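Local coordinates for putative exported protein (Bacteroides fragilis, PDB 4RAA) that is of unknown function but folds as a six-bladed beta-propeller of the YWTD superfamily and is probably exported across the cytoplasmic membrane, perhaps as a lipoprotein, at residues A[28-40]-A[65-77]. Numbering follows the deposited sequence.
Sequences SFLKLQTKDSCLV and VFNKSGAFVNQIG
The F72 ring lies under C38, whose CB sits over the centre of one face, 3.4 Å from the centroid of the F72 ring. In this six-bladed beta-propeller the contact lies where the chain passes from one blade to the next. Strand 25-31 pairs with the C-terminal strand 354-360, and the link after it packs on the hairpin of strands 62-67 and 72-79 in another sheet. The hairpin tip is a type I turn from N67 to G70. C38 SG takes the place between its backbone N and carbonyl carbon (chi1 70°). The sulfur there makes an oblique sulfur-aromatic contact with F72 and accepts a hydrogen bond from K35 N. The other face of F72 has N74 N above its centre. K35 CE meets the same ring at its edge.

Deeper in, L32 CD2 lies over one face of F66, 4.0 Å from the centroid of the F66 ring. F72 CD1 approaches the opposite face, so F66 is held between the link and its own hairpin. L32 and F66 both also touch I55 of strand 52-57.

Q33 grips the hairpin with two hydrogen bonds. Q33 N donates to G70 O at 2.8 Å. The extended side chain, with CG anti to the backbone N (chi1 -172°), carries OE1 to F72 N at 2.7 Å. This second bond is nearly straight (172°) and lies in the carbonyl plane of the amide. At the far end a water donates to both S37 O, at 2.9 Å, and Q75 OE1, while Q75 NE2 bonds Y86 OH.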
# COMPACT_ATOMS: atom_id res chain seq x y z
N SER A 28 -28.52 -22.59 -20.45
CA SER A 28 -28.47 -23.21 -19.14
C SER A 28 -28.91 -22.16 -18.14
O SER A 28 -28.74 -20.96 -18.38
CB SER A 28 -27.07 -23.73 -18.83
OG SER A 28 -27.03 -24.30 -17.54
N PHE A 29 -29.51 -22.60 -17.03
CA PHE A 29 -30.00 -21.71 -15.99
C PHE A 29 -29.52 -22.14 -14.61
O PHE A 29 -29.29 -23.33 -14.36
CB PHE A 29 -31.52 -21.66 -16.02
CG PHE A 29 -32.08 -21.08 -17.28
CD1 PHE A 29 -32.11 -19.70 -17.47
CD2 PHE A 29 -32.60 -21.90 -18.28
CE1 PHE A 29 -32.64 -19.15 -18.63
CE2 PHE A 29 -33.13 -21.36 -19.45
CZ PHE A 29 -33.15 -19.98 -19.63
N LEU A 30 -29.34 -21.16 -13.72
CA LEU A 30 -28.90 -21.41 -12.35
C LEU A 30 -29.59 -20.44 -11.42
O LEU A 30 -29.59 -19.24 -11.67
CB LEU A 30 -27.39 -21.21 -12.23
CG LEU A 30 -26.72 -21.53 -10.90
CD1 LEU A 30 -26.95 -22.98 -10.49
CD2 LEU A 30 -25.23 -21.22 -11.00
N LYS A 31 -30.15 -20.98 -10.34
CA LYS A 31 -30.84 -20.21 -9.33
C LYS A 31 -29.87 -19.85 -8.20
O LYS A 31 -29.24 -20.74 -7.62
CB LYS A 31 -32.00 -21.05 -8.80
CG LYS A 31 -32.94 -20.28 -7.94
CD LYS A 31 -34.15 -21.08 -7.53
CE LYS A 31 -34.86 -20.36 -6.40
NZ LYS A 31 -35.15 -18.92 -6.69
N LEU A 32 -29.71 -18.56 -7.91
CA LEU A 32 -28.88 -18.12 -6.79
C LEU A 32 -29.69 -18.23 -5.49
O LEU A 32 -30.86 -17.85 -5.45
CB LEU A 32 -28.41 -16.67 -6.96
CG LEU A 32 -27.40 -16.41 -8.08
CD1 LEU A 32 -27.23 -14.91 -8.29
CD2 LEU A 32 -26.06 -17.06 -7.78
N GLN A 33 -29.05 -18.76 -4.45
CA GLN A 33 -29.68 -18.93 -3.12
C GLN A 33 -29.99 -17.55 -2.54
O GLN A 33 -29.20 -16.61 -2.70
CB GLN A 33 -28.73 -19.71 -2.19
CG GLN A 33 -29.31 -20.12 -0.85
CD GLN A 33 -28.28 -20.74 0.09
OE1 GLN A 33 -27.08 -20.76 -0.18
NE2 GLN A 33 -28.75 -21.24 1.23
N THR A 34 -31.12 -17.43 -1.85
CA THR A 34 -31.57 -16.16 -1.29
C THR A 34 -31.71 -16.17 0.24
O THR A 34 -32.73 -16.59 0.78
CB THR A 34 -32.88 -15.71 -1.95
OG1 THR A 34 -32.75 -15.79 -3.38
CG2 THR A 34 -33.25 -14.27 -1.51
N LYS A 35 -30.65 -15.73 0.92
CA LYS A 35 -30.62 -15.56 2.37
C LYS A 35 -30.46 -14.07 2.67
O LYS A 35 -30.03 -13.30 1.79
CB LYS A 35 -29.45 -16.33 3.00
CG LYS A 35 -29.58 -17.84 2.98
CD LYS A 35 -28.59 -18.54 3.90
CE LYS A 35 -27.15 -18.37 3.45
NZ LYS A 35 -26.19 -19.10 4.32
N ASP A 36 -30.80 -13.68 3.90
CA ASP A 36 -30.62 -12.29 4.38
C ASP A 36 -29.16 -11.82 4.29
O ASP A 36 -28.90 -10.63 4.04
CB ASP A 36 -31.14 -12.13 5.82
CG ASP A 36 -32.68 -12.20 5.92
OD1 ASP A 36 -33.35 -12.71 4.99
OD2 ASP A 36 -33.22 -11.73 6.94
N SER A 37 -28.21 -12.74 4.47
CA SER A 37 -26.78 -12.44 4.37
C SER A 37 -26.27 -12.27 2.92
O SER A 37 -25.16 -11.76 2.75
CB SER A 37 -25.93 -13.50 5.10
OG SER A 37 -26.18 -14.81 4.63
N CYS A 38 -27.05 -12.65 1.90
CA CYS A 38 -26.60 -12.57 0.50
C CYS A 38 -27.65 -12.08 -0.49
O CYS A 38 -27.84 -12.65 -1.57
CB CYS A 38 -26.06 -13.94 0.07
SG CYS A 38 -27.31 -15.23 -0.09
N LEU A 39 -28.32 -10.98 -0.14
CA LEU A 39 -29.31 -10.35 -1.04
C LEU A 39 -28.54 -9.63 -2.15
O LEU A 39 -27.56 -8.94 -1.87
CB LEU A 39 -30.23 -9.39 -0.27
CG LEU A 39 -31.19 -10.08 0.71
CD1 LEU A 39 -31.74 -9.10 1.74
CD2 LEU A 39 -32.35 -10.77 -0.02
N VAL A 40 -28.97 -9.81 -3.40
CA VAL A 40 -28.31 -9.24 -4.57
C VAL A 40 -29.29 -8.41 -5.38
O VAL A 40 -30.33 -8.92 -5.77
CB VAL A 40 -27.76 -10.38 -5.49
CG1 VAL A 40 -27.12 -9.80 -6.76
CG2 VAL A 40 -26.75 -11.24 -4.74
N VAL A 65 -19.44 -14.53 -2.64
CA VAL A 65 -18.94 -15.80 -3.16
C VAL A 65 -20.11 -16.79 -3.13
O VAL A 65 -20.72 -17.01 -2.09
CB VAL A 65 -17.75 -16.38 -2.37
CG1 VAL A 65 -17.25 -17.68 -3.01
CG2 VAL A 65 -16.61 -15.37 -2.31
N PHE A 66 -20.42 -17.31 -4.31
CA PHE A 66 -21.42 -18.33 -4.51
C PHE A 66 -20.73 -19.58 -5.06
O PHE A 66 -19.60 -19.52 -5.56
CB PHE A 66 -22.50 -17.86 -5.47
CG PHE A 66 -23.48 -16.90 -4.87
CD1 PHE A 66 -23.21 -15.54 -4.82
CD2 PHE A 66 -24.70 -17.36 -4.36
CE1 PHE A 66 -24.13 -14.65 -4.28
CE2 PHE A 66 -25.63 -16.47 -3.82
CZ PHE A 66 -25.34 -15.11 -3.78
N ASN A 67 -21.45 -20.69 -4.97
CA ASN A 67 -21.00 -22.00 -5.41
C ASN A 67 -21.52 -22.25 -6.83
O ASN A 67 -22.47 -21.59 -7.27
CB ASN A 67 -21.58 -23.01 -4.41
CG ASN A 67 -21.01 -24.40 -4.54
OD1 ASN A 67 -20.22 -24.72 -5.43
ND2 ASN A 67 -21.42 -25.24 -3.61
N LYS A 68 -20.91 -23.22 -7.54
CA LYS A 68 -21.36 -23.66 -8.88
C LYS A 68 -22.85 -24.01 -8.88
O LYS A 68 -23.57 -23.68 -9.81
CB LYS A 68 -20.58 -24.90 -9.37
CG LYS A 68 -19.11 -24.67 -9.71
CD LYS A 68 -18.90 -23.90 -11.01
CE LYS A 68 -17.42 -23.69 -11.28
NZ LYS A 68 -17.13 -23.02 -12.58
N SER A 69 -23.29 -24.65 -7.79
CA SER A 69 -24.69 -25.02 -7.59
C SER A 69 -25.64 -23.87 -7.20
O SER A 69 -26.85 -24.10 -7.10
CB SER A 69 -24.75 -26.10 -6.51
OG SER A 69 -24.19 -25.58 -5.31
N GLY A 70 -25.11 -22.66 -6.98
CA GLY A 70 -25.90 -21.48 -6.59
C GLY A 70 -25.98 -21.20 -5.09
O GLY A 70 -26.66 -20.25 -4.69
N ALA A 71 -25.31 -22.01 -4.27
CA ALA A 71 -25.31 -21.85 -2.82
C ALA A 71 -24.39 -20.72 -2.42
O ALA A 71 -23.35 -20.54 -3.04
CB ALA A 71 -24.85 -23.13 -2.13
N PHE A 72 -24.77 -19.98 -1.38
CA PHE A 72 -23.95 -18.89 -0.87
C PHE A 72 -22.85 -19.49 0.01
O PHE A 72 -23.15 -20.29 0.90
CB PHE A 72 -24.81 -17.91 -0.07
CG PHE A 72 -24.03 -16.78 0.55
CD1 PHE A 72 -23.30 -15.90 -0.25
CD2 PHE A 72 -24.05 -16.56 1.93
CE1 PHE A 72 -22.58 -14.85 0.30
CE2 PHE A 72 -23.34 -15.51 2.49
CZ PHE A 72 -22.60 -14.65 1.67
N VAL A 73 -21.60 -19.09 -0.25
CA VAL A 73 -20.43 -19.57 0.50
C VAL A 73 -20.08 -18.56 1.58
O VAL A 73 -20.02 -18.92 2.75
CB VAL A 73 -19.19 -19.81 -0.40
CG1 VAL A 73 -17.98 -20.28 0.43
CG2 VAL A 73 -19.51 -20.82 -1.50
N ASN A 74 -19.80 -17.32 1.18
CA ASN A 74 -19.38 -16.25 2.10
C ASN A 74 -19.28 -14.89 1.40
O ASN A 74 -19.24 -14.84 0.17
CB ASN A 74 -18.00 -16.60 2.71
CG ASN A 74 -17.69 -15.83 3.98
OD1 ASN A 74 -18.57 -15.19 4.58
ND2 ASN A 74 -16.44 -15.89 4.42
N GLN A 75 -19.29 -13.79 2.18
CA GLN A 75 -19.06 -12.43 1.65
C GLN A 75 -17.57 -12.10 1.81
O GLN A 75 -16.97 -12.46 2.82
CB GLN A 75 -19.89 -11.36 2.38
CG GLN A 75 -19.75 -9.98 1.72
CD GLN A 75 -20.66 -8.90 2.27
OE1 GLN A 75 -21.54 -9.16 3.10
NE2 GLN A 75 -20.47 -7.67 1.78
N ILE A 76 -17.02 -11.39 0.83
CA ILE A 76 -15.61 -10.95 0.84
C ILE A 76 -15.61 -9.55 1.44
O ILE A 76 -16.01 -8.60 0.77
CB ILE A 76 -14.96 -10.97 -0.57
CG1 ILE A 76 -15.11 -12.38 -1.19
CG2 ILE A 76 -13.48 -10.54 -0.48
CD1 ILE A 76 -14.31 -12.63 -2.45
N GLY A 77 -15.16 -9.44 2.69
CA GLY A 77 -15.14 -8.17 3.41
C GLY A 77 -16.55 -7.75 3.76
O GLY A 77 -17.43 -8.60 3.88
O HOH W 1 -22.81 -11.56 4.38